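Local coordinates for dihydroxyacetone kinase (Citrobacter freundii, PDB 1UN8), which phosphorylates dihydroxyacetone to dihydroxyacetone phosphate at the expense of ATP, using a divalent metal ion and working as a homodimer, at residues A502-N516 / L528-M541. Numbering follows the deposited sequence.
Sequences AQAGAERTCLSSKAN and LLGNMDPGAQRLAM
Thr509 turns OG1 between its own backbone N and carbonyl carbon (chi1 77°), and Met532, extended through chi1 and chi2 but bent at chi3, reaches across it to lay its methyl against Ala506, with CE 3.5 Å from Ala506 O. These torsions bring the groups together where two helices of the eight-helix alpha barrel, the ATP-binding domain, meet, and the contact illustrates how small residues and one hydroxyl can unite neighbouring antiparallel staves. The axes of 502-511 and 534-541 approach to 8.6 Å, a close spacing made possible by alanines: Ala506 CB lies 4.0 Å from Ala536 CB and also touches Ala540 CB, while Ala502 packs on Ala540 one turn further along. Beside the alanines, Gln503, bent at chi2, brings OE1 to Met541 CE, and its NE2 donates to Glu507 OE1 from above the carboxylate plane, which steadies the amide. Toward the end of helix 502-511, Cys510 SG packs against Met532 CB. Beyond the helix, Ser513 CB and OG press on Asn531 CB. Arg475 binds the carbonyl oxygen of Thr509 and, weakly, that of Asn531, bridging the two segments from outside. Asp533, Pro534 and Gly535 belong to the ATP site, and Asp533 is also the N-cap of the second helix, its OD2 accepting from Ala536 N. The threonine hydroxyl probably helps position Asp533 from the second shell: Thr509 OG1 donates to a lone pair of Ala506 O, in the carbonyl plane, 2.7 Å between OG1 and O, and accepts from Asp533 N, 3.2 Å from Thr509 OG1, along a nearly straight N-H...O line of 176°.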
ATOM      1  N   ALA A 502     -23.366 -49.176  -3.264  1.00 46.52           N
ATOM      2  CA  ALA A 502     -23.553 -47.919  -2.560  1.00 46.94           C
ATOM      3  C   ALA A 502     -23.474 -48.160  -1.057  1.00 47.00           C
ATOM      4  O   ALA A 502     -22.815 -47.415  -0.322  1.00 45.98           O
ATOM      5  CB  ALA A 502     -24.912 -47.302  -2.930  1.00 45.63           C
ATOM      6  N   GLN A 503     -24.155 -49.209  -0.608  1.00 47.37           N
ATOM      7  CA  GLN A 503     -24.191 -49.567   0.806  1.00 47.18           C
ATOM      8  C   GLN A 503     -22.791 -49.808   1.370  1.00 46.81           C
ATOM      9  O   GLN A 503     -22.483 -49.367   2.479  1.00 46.10           O
ATOM     10  CB  GLN A 503     -25.075 -50.801   0.998  1.00 47.91           C
ATOM     11  CG  GLN A 503     -25.226 -51.275   2.434  1.00 49.31           C
ATOM     12  CD  GLN A 503     -25.753 -50.205   3.369  1.00 49.18           C
ATOM     13  OE1 GLN A 503     -26.483 -49.309   2.961  1.00 49.25           O
ATOM     14  NE2 GLN A 503     -25.397 -50.309   4.644  1.00 48.96           N
ATOM     15  N   ALA A 504     -21.937 -50.495   0.609  1.00 46.48           N
ATOM     16  CA  ALA A 504     -20.569 -50.759   1.067  1.00 45.97           C
ATOM     17  C   ALA A 504     -19.843 -49.431   1.212  1.00 46.26           C
ATOM     18  O   ALA A 504     -19.160 -49.185   2.203  1.00 45.33           O
ATOM     19  CB  ALA A 504     -19.838 -51.647   0.069  1.00 45.40           C
ATOM     20  N   GLY A 505     -20.001 -48.573   0.206  1.00 46.89           N
ATOM     21  CA  GLY A 505     -19.362 -47.273   0.236  1.00 45.98           C
ATOM     22  C   GLY A 505     -19.825 -46.437   1.415  1.00 45.93           C
ATOM     23  O   GLY A 505     -19.020 -45.753   2.044  1.00 46.02           O
ATOM     24  N   ALA A 506     -21.119 -46.479   1.718  1.00 45.14           N
ATOM     25  CA  ALA A 506     -21.633 -45.710   2.845  1.00 45.73           C
ATOM     26  C   ALA A 506     -20.995 -46.255   4.117  1.00 46.66           C
ATOM     27  O   ALA A 506     -20.621 -45.502   5.017  1.00 46.49           O
ATOM     28  CB  ALA A 506     -23.138 -45.833   2.926  1.00 44.43           C
ATOM     29  N   GLU A 507     -20.874 -47.576   4.178  1.00 47.71           N
ATOM     30  CA  GLU A 507     -20.280 -48.229   5.331  1.00 47.31           C
ATOM     31  C   GLU A 507     -18.834 -47.793   5.496  1.00 47.28           C
ATOM     32  O   GLU A 507     -18.381 -47.579   6.615  1.00 46.97           O
ATOM     33  CB  GLU A 507     -20.399 -49.755   5.184  1.00 47.19           C
ATOM     34  CG  GLU A 507     -21.806 -50.260   5.518  1.00 47.06           C
ATOM     35  CD  GLU A 507     -22.094 -51.658   5.002  1.00 47.14           C
ATOM     36  OE1 GLU A 507     -23.138 -52.226   5.395  1.00 45.42           O
ATOM     37  OE2 GLU A 507     -21.288 -52.176   4.199  1.00 47.66           O
ATOM     38  N   ARG A 508     -18.113 -47.632   4.389  1.00 48.18           N
ATOM     39  CA  ARG A 508     -16.717 -47.206   4.475  1.00 48.80           C
ATOM     40  C   ARG A 508     -16.589 -45.842   5.161  1.00 49.57           C
ATOM     41  O   ARG A 508     -15.606 -45.589   5.858  1.00 48.45           O
ATOM     42  CB  ARG A 508     -16.064 -47.167   3.079  1.00 48.72           C
ATOM     43  CG  ARG A 508     -15.679 -48.547   2.548  1.00 49.85           C
ATOM     44  CD  ARG A 508     -14.881 -48.474   1.255  1.00 50.76           C
ATOM     45  NE  ARG A 508     -15.708 -48.210   0.079  1.00 53.81           N
ATOM     46  CZ  ARG A 508     -16.326 -49.143  -0.639  1.00 54.44           C
ATOM     47  NH1 ARG A 508     -16.219 -50.424  -0.315  1.00 54.92           N
ATOM     48  NH2 ARG A 508     -17.054 -48.791  -1.690  1.00 56.12           N
ATOM     49  N   THR A 509     -17.587 -44.972   4.992  1.00 50.55           N
ATOM     50  CA  THR A 509     -17.528 -43.644   5.609  1.00 50.86           C
ATOM     51  C   THR A 509     -17.661 -43.708   7.123  1.00 52.29           C
ATOM     52  O   THR A 509     -17.313 -42.759   7.816  1.00 51.78           O
ATOM     53  CB  THR A 509     -18.612 -42.668   5.057  1.00 48.07           C
ATOM     54  OG1 THR A 509     -19.894 -42.972   5.617  1.00 46.45           O
ATOM     55  CG2 THR A 509     -18.684 -42.758   3.555  1.00 48.25           C
ATOM     56  N   CYS A 510     -18.168 -44.819   7.640  1.00 55.46           N
ATOM     57  CA  CYS A 510     -18.304 -44.952   9.085  1.00 59.51           C
ATOM     58  C   CYS A 510     -16.950 -45.221   9.704  1.00 61.41           C
ATOM     59  O   CYS A 510     -16.703 -44.861  10.853  1.00 61.10           O
ATOM     60  CB  CYS A 510     -19.229 -46.102   9.442  1.00 61.36           C
ATOM     61  SG  CYS A 510     -20.967 -45.724   9.222  1.00 65.61           S
ATOM     62  N   LEU A 511     -16.075 -45.859   8.934  1.00 63.69           N
ATOM     63  CA  LEU A 511     -14.748 -46.182   9.421  1.00 66.48           C
ATOM     64  C   LEU A 511     -13.839 -44.963   9.496  1.00 69.25           C
ATOM     65  O   LEU A 511     -13.334 -44.623  10.563  1.00 68.73           O
ATOM     66  CB  LEU A 511     -14.115 -47.261   8.533  1.00 65.20           C
ATOM     67  CG  LEU A 511     -14.859 -48.602   8.509  1.00 63.72           C
ATOM     68  CD1 LEU A 511     -14.098 -49.575   7.638  1.00 64.69           C
ATOM     69  CD2 LEU A 511     -15.002 -49.156   9.912  1.00 61.75           C
ATOM     70  N   SER A 512     -13.646 -44.296   8.362  1.00 73.70           N
ATOM     71  CA  SER A 512     -12.775 -43.127   8.295  1.00 77.24           C
ATOM     72  C   SER A 512     -13.287 -41.896   9.035  1.00 79.24           C
ATOM     73  O   SER A 512     -12.733 -40.805   8.888  1.00 78.80           O
ATOM     74  CB  SER A 512     -12.497 -42.777   6.830  1.00 77.54           C
ATOM     75  OG  SER A 512     -13.691 -42.816   6.068  1.00 78.45           O
ATOM     76  N   SER A 513     -14.331 -42.067   9.836  1.00 82.58           N
ATOM     77  CA  SER A 513     -14.884 -40.948  10.593  1.00 86.43           C
ATOM     78  C   SER A 513     -13.946 -40.513  11.710  1.00 90.37           C
ATOM     79  O   SER A 513     -13.733 -41.252  12.673  1.00 90.99           O
ATOM     80  CB  SER A 513     -16.239 -41.322  11.199  1.00 84.80           C
ATOM     81  OG  SER A 513     -16.712 -40.285  12.039  1.00 82.95           O
ATOM     82  N   LYS A 514     -13.392 -39.311  11.578  1.00 95.20           N
ATOM     83  CA  LYS A 514     -12.481 -38.773  12.587  1.00100.30           C
ATOM     84  C   LYS A 514     -13.228 -38.494  13.889  1.00103.40           C
ATOM     85  O   LYS A 514     -12.855 -38.997  14.951  1.00104.10           O
ATOM     86  CB  LYS A 514     -11.834 -37.474  12.096  1.00100.72           C
ATOM     87  CG  LYS A 514     -10.984 -37.612  10.838  1.00101.37           C
ATOM     88  CD  LYS A 514     -10.230 -36.313  10.541  1.00101.49           C
ATOM     89  CE  LYS A 514     -11.182 -35.128  10.375  1.00101.03           C
ATOM     90  NZ  LYS A 514     -10.448 -33.846  10.178  1.00100.36           N
ATOM     91  N   ALA A 515     -14.281 -37.685  13.798  1.00106.93           N
ATOM     92  CA  ALA A 515     -15.089 -37.336  14.960  1.00110.43           C
ATOM     93  C   ALA A 515     -15.504 -38.600  15.706  1.00113.03           C
ATOM     94  O   ALA A 515     -16.331 -39.374  15.219  1.00112.96           O
ATOM     95  CB  ALA A 515     -16.325 -36.556  14.524  1.00110.01           C
ATOM     96  N   ASN A 516     -14.917 -38.797  16.885  1.00116.31           N
ATOM     97  CA  ASN A 516     -15.200 -39.963  17.723  1.00119.04           C
ATOM     98  C   ASN A 516     -14.308 -39.919  18.971  1.00120.12           C
ATOM     99  O   ASN A 516     -14.104 -40.936  19.640  1.00120.43           O
ATOM    100  CB  ASN A 516     -14.941 -41.255  16.927  1.00120.02           C
ATOM    101  CG  ASN A 516     -15.526 -42.494  17.600  1.00120.97           C
ATOM    102  OD1 ASN A 516     -16.718 -42.541  17.916  1.00121.12           O
ATOM    103  ND2 ASN A 516     -14.688 -43.508  17.805  1.00120.91           N
ATOM    104  N   LEU A 528     -20.693 -48.116  15.131  1.00100.61           N
ATOM    105  CA  LEU A 528     -20.244 -46.945  14.374  1.00 97.68           C
ATOM    106  C   LEU A 528     -21.211 -46.441  13.301  1.00 96.22           C
ATOM    107  O   LEU A 528     -20.802 -45.701  12.403  1.00 96.14           O
ATOM    108  CB  LEU A 528     -18.922 -47.241  13.664  1.00 96.40           C
ATOM    109  CG  LEU A 528     -17.741 -47.620  14.558  1.00 95.54           C
ATOM    110  CD1 LEU A 528     -16.498 -47.886  13.725  1.00 95.48           C
ATOM    111  CD2 LEU A 528     -17.473 -46.532  15.587  1.00 94.93           C
ATOM    112  N   LEU A 529     -22.484 -46.829  13.387  1.00 93.86           N
ATOM    113  CA  LEU A 529     -23.475 -46.391  12.404  1.00 90.99           C
ATOM    114  C   LEU A 529     -23.854 -44.924  12.604  1.00 88.91           C
ATOM    115  O   LEU A 529     -24.547 -44.331  11.771  1.00 88.05           O
ATOM    116  CB  LEU A 529     -24.733 -47.266  12.473  1.00 91.08           C
ATOM    117  CG  LEU A 529     -24.614 -48.731  12.038  1.00 91.33           C
ATOM    118  CD1 LEU A 529     -25.976 -49.403  12.184  1.00 90.38           C
ATOM    119  CD2 LEU A 529     -24.116 -48.820  10.593  1.00 90.31           C
ATOM    120  N   GLY A 530     -23.397 -44.347  13.714  1.00 86.41           N
ATOM    121  CA  GLY A 530     -23.678 -42.950  14.001  1.00 82.17           C
ATOM    122  C   GLY A 530     -22.610 -42.040  13.418  1.00 79.28           C
ATOM    123  O   GLY A 530     -22.694 -40.815  13.523  1.00 78.75           O
ATOM    124  N   ASN A 531     -21.595 -42.649  12.809  1.00 75.86           N
ATOM    125  CA  ASN A 531     -20.498 -41.914  12.189  1.00 72.09           C
ATOM    126  C   ASN A 531     -20.645 -41.953  10.671  1.00 69.37           C
ATOM    127  O   ASN A 531     -19.698 -41.633   9.942  1.00 68.61           O
ATOM    128  CB  ASN A 531     -19.146 -42.539  12.558  1.00 74.12           C
ATOM    129  CG  ASN A 531     -18.774 -42.335  14.018  1.00 75.66           C
ATOM    130  OD1 ASN A 531     -18.825 -41.214  14.542  1.00 75.64           O
ATOM    131  ND2 ASN A 531     -18.374 -43.419  14.680  1.00 75.32           N
ATOM    132  N   MET A 532     -21.819 -42.356  10.193  1.00 65.65           N
ATOM    133  CA  MET A 532     -22.047 -42.447   8.755  1.00 62.20           C
ATOM    134  C   MET A 532     -22.337 -41.083   8.158  1.00 60.95           C
ATOM    135  O   MET A 532     -23.085 -40.288   8.742  1.00 60.17           O
ATOM    136  CB  MET A 532     -23.209 -43.395   8.443  1.00 60.65           C
ATOM    137  CG  MET A 532     -23.337 -43.726   6.958  1.00 58.57           C
ATOM    138  SD  MET A 532     -24.563 -44.998   6.610  1.00 58.13           S
ATOM    139  CE  MET A 532     -23.569 -46.474   6.671  1.00 58.57           C
ATOM    140  N   ASP A 533     -21.736 -40.808   7.006  1.00 58.50           N
ATOM    141  CA  ASP A 533     -21.971 -39.538   6.335  1.00 56.27           C
ATOM    142  C   ASP A 533     -23.409 -39.523   5.820  1.00 54.50           C
ATOM    143  O   ASP A 533     -23.864 -40.482   5.200  1.00 54.77           O
ATOM    144  CB  ASP A 533     -21.013 -39.367   5.165  1.00 56.56           C
ATOM    145  CG  ASP A 533     -21.356 -38.163   4.316  1.00 57.96           C
ATOM    146  OD1 ASP A 533     -21.335 -37.037   4.857  1.00 57.47           O
ATOM    147  OD2 ASP A 533     -21.656 -38.344   3.115  1.00 58.27           O
ATOM    148  N   PRO A 534     -24.149 -38.438   6.079  1.00 53.19           N
ATOM    149  CA  PRO A 534     -25.544 -38.329   5.629  1.00 51.15           C
ATOM    150  C   PRO A 534     -25.687 -38.473   4.110  1.00 49.80           C
ATOM    151  O   PRO A 534     -26.579 -39.176   3.621  1.00 48.36           O
ATOM    152  CB  PRO A 534     -25.951 -36.942   6.112  1.00 50.99           C
ATOM    153  CG  PRO A 534     -25.087 -36.742   7.314  1.00 51.73           C
ATOM    154  CD  PRO A 534     -23.754 -37.243   6.839  1.00 51.37           C
ATOM    155  N   GLY A 535     -24.802 -37.808   3.375  1.00 46.77           N
ATOM    156  CA  GLY A 535     -24.851 -37.885   1.932  1.00 46.98           C
ATOM    157  C   GLY A 535     -24.844 -39.317   1.439  1.00 47.35           C
ATOM    158  O   GLY A 535     -25.746 -39.739   0.721  1.00 47.95           O
ATOM    159  N   ALA A 536     -23.825 -40.070   1.834  1.00 46.68           N
ATOM    160  CA  ALA A 536     -23.683 -41.456   1.436  1.00 44.84           C
ATOM    161  C   ALA A 536     -24.903 -42.288   1.819  1.00 44.66           C
ATOM    162  O   ALA A 536     -25.470 -43.008   0.986  1.00 43.41           O
ATOM    163  CB  ALA A 536     -22.422 -42.039   2.066  1.00 45.32           C
ATOM    164  N   GLN A 537     -25.301 -42.195   3.083  1.00 44.46           N
ATOM    165  CA  GLN A 537     -26.455 -42.945   3.573  1.00 44.84           C
ATOM    166  C   GLN A 537     -27.697 -42.624   2.733  1.00 45.11           C
ATOM    167  O   GLN A 537     -28.409 -43.526   2.288  1.00 45.05           O
ATOM    168  CB  GLN A 537     -26.702 -42.618   5.057  1.00 43.23           C
ATOM    169  CG  GLN A 537     -28.152 -42.744   5.529  1.00 42.70           C
ATOM    170  CD  GLN A 537     -28.576 -44.164   5.811  1.00 43.39           C
ATOM    171  OE1 GLN A 537     -27.947 -45.127   5.366  1.00 46.39           O
ATOM    172  NE2 GLN A 537     -29.661 -44.303   6.544  1.00 43.30           N
ATOM    173  N   ARG A 538     -27.951 -41.338   2.512  1.00 45.87           N
ATOM    174  CA  ARG A 538     -29.110 -40.923   1.724  1.00 47.25           C
ATOM    175  C   ARG A 538     -29.077 -41.593   0.356  1.00 47.83           C
ATOM    176  O   ARG A 538     -30.090 -42.067  -0.163  1.00 48.24           O
ATOM    177  CB  ARG A 538     -29.117 -39.420   1.556  1.00 46.16           C
ATOM    178  N   LEU A 539     -27.889 -41.634  -0.210  1.00 47.24           N
ATOM    179  CA  LEU A 539     -27.683 -42.222  -1.506  1.00 47.21           C
ATOM    180  C   LEU A 539     -27.950 -43.713  -1.480  1.00 48.20           C
ATOM    181  O   LEU A 539     -28.633 -44.253  -2.346  1.00 47.83           O
ATOM    182  CB  LEU A 539     -26.261 -41.959  -1.909  1.00 49.84           C
ATOM    183  CG  LEU A 539     -26.119 -41.706  -3.384  1.00 52.90           C
ATOM    184  CD1 LEU A 539     -25.155 -40.547  -3.575  1.00 52.87           C
ATOM    185  CD2 LEU A 539     -25.679 -42.998  -4.071  1.00 52.04           C
ATOM    186  N   ALA A 540     -27.409 -44.377  -0.470  1.00 48.78           N
ATOM    187  CA  ALA A 540     -27.590 -45.811  -0.336  1.00 49.24           C
ATOM    188  C   ALA A 540     -29.059 -46.164  -0.138  1.00 48.77           C
ATOM    189  O   ALA A 540     -29.539 -47.171  -0.654  1.00 50.53           O
ATOM    190  CB  ALA A 540     -26.751 -46.337   0.834  1.00 48.73           C
ATOM    191  N   MET A 541     -29.783 -45.342   0.604  1.00 47.59           N
ATOM    192  CA  MET A 541     -31.185 -45.641   0.830  1.00 47.35           C
ATOM    193  C   MET A 541     -31.998 -45.437  -0.445  1.00 48.28           C
ATOM    194  O   MET A 541     -32.983 -46.132  -0.685  1.00 48.82           O
ATOM    195  CB  MET A 541     -31.721 -44.785   1.974  1.00 45.46           C
ATOM    196  CG  MET A 541     -31.074 -45.109   3.298  1.00 44.09           C
ATOM    197  SD  MET A 541     -31.202 -46.868   3.727  1.00 44.47           S
ATOM    198  CE  MET A 541     -29.607 -47.527   3.165  1.00 44.82           C
TER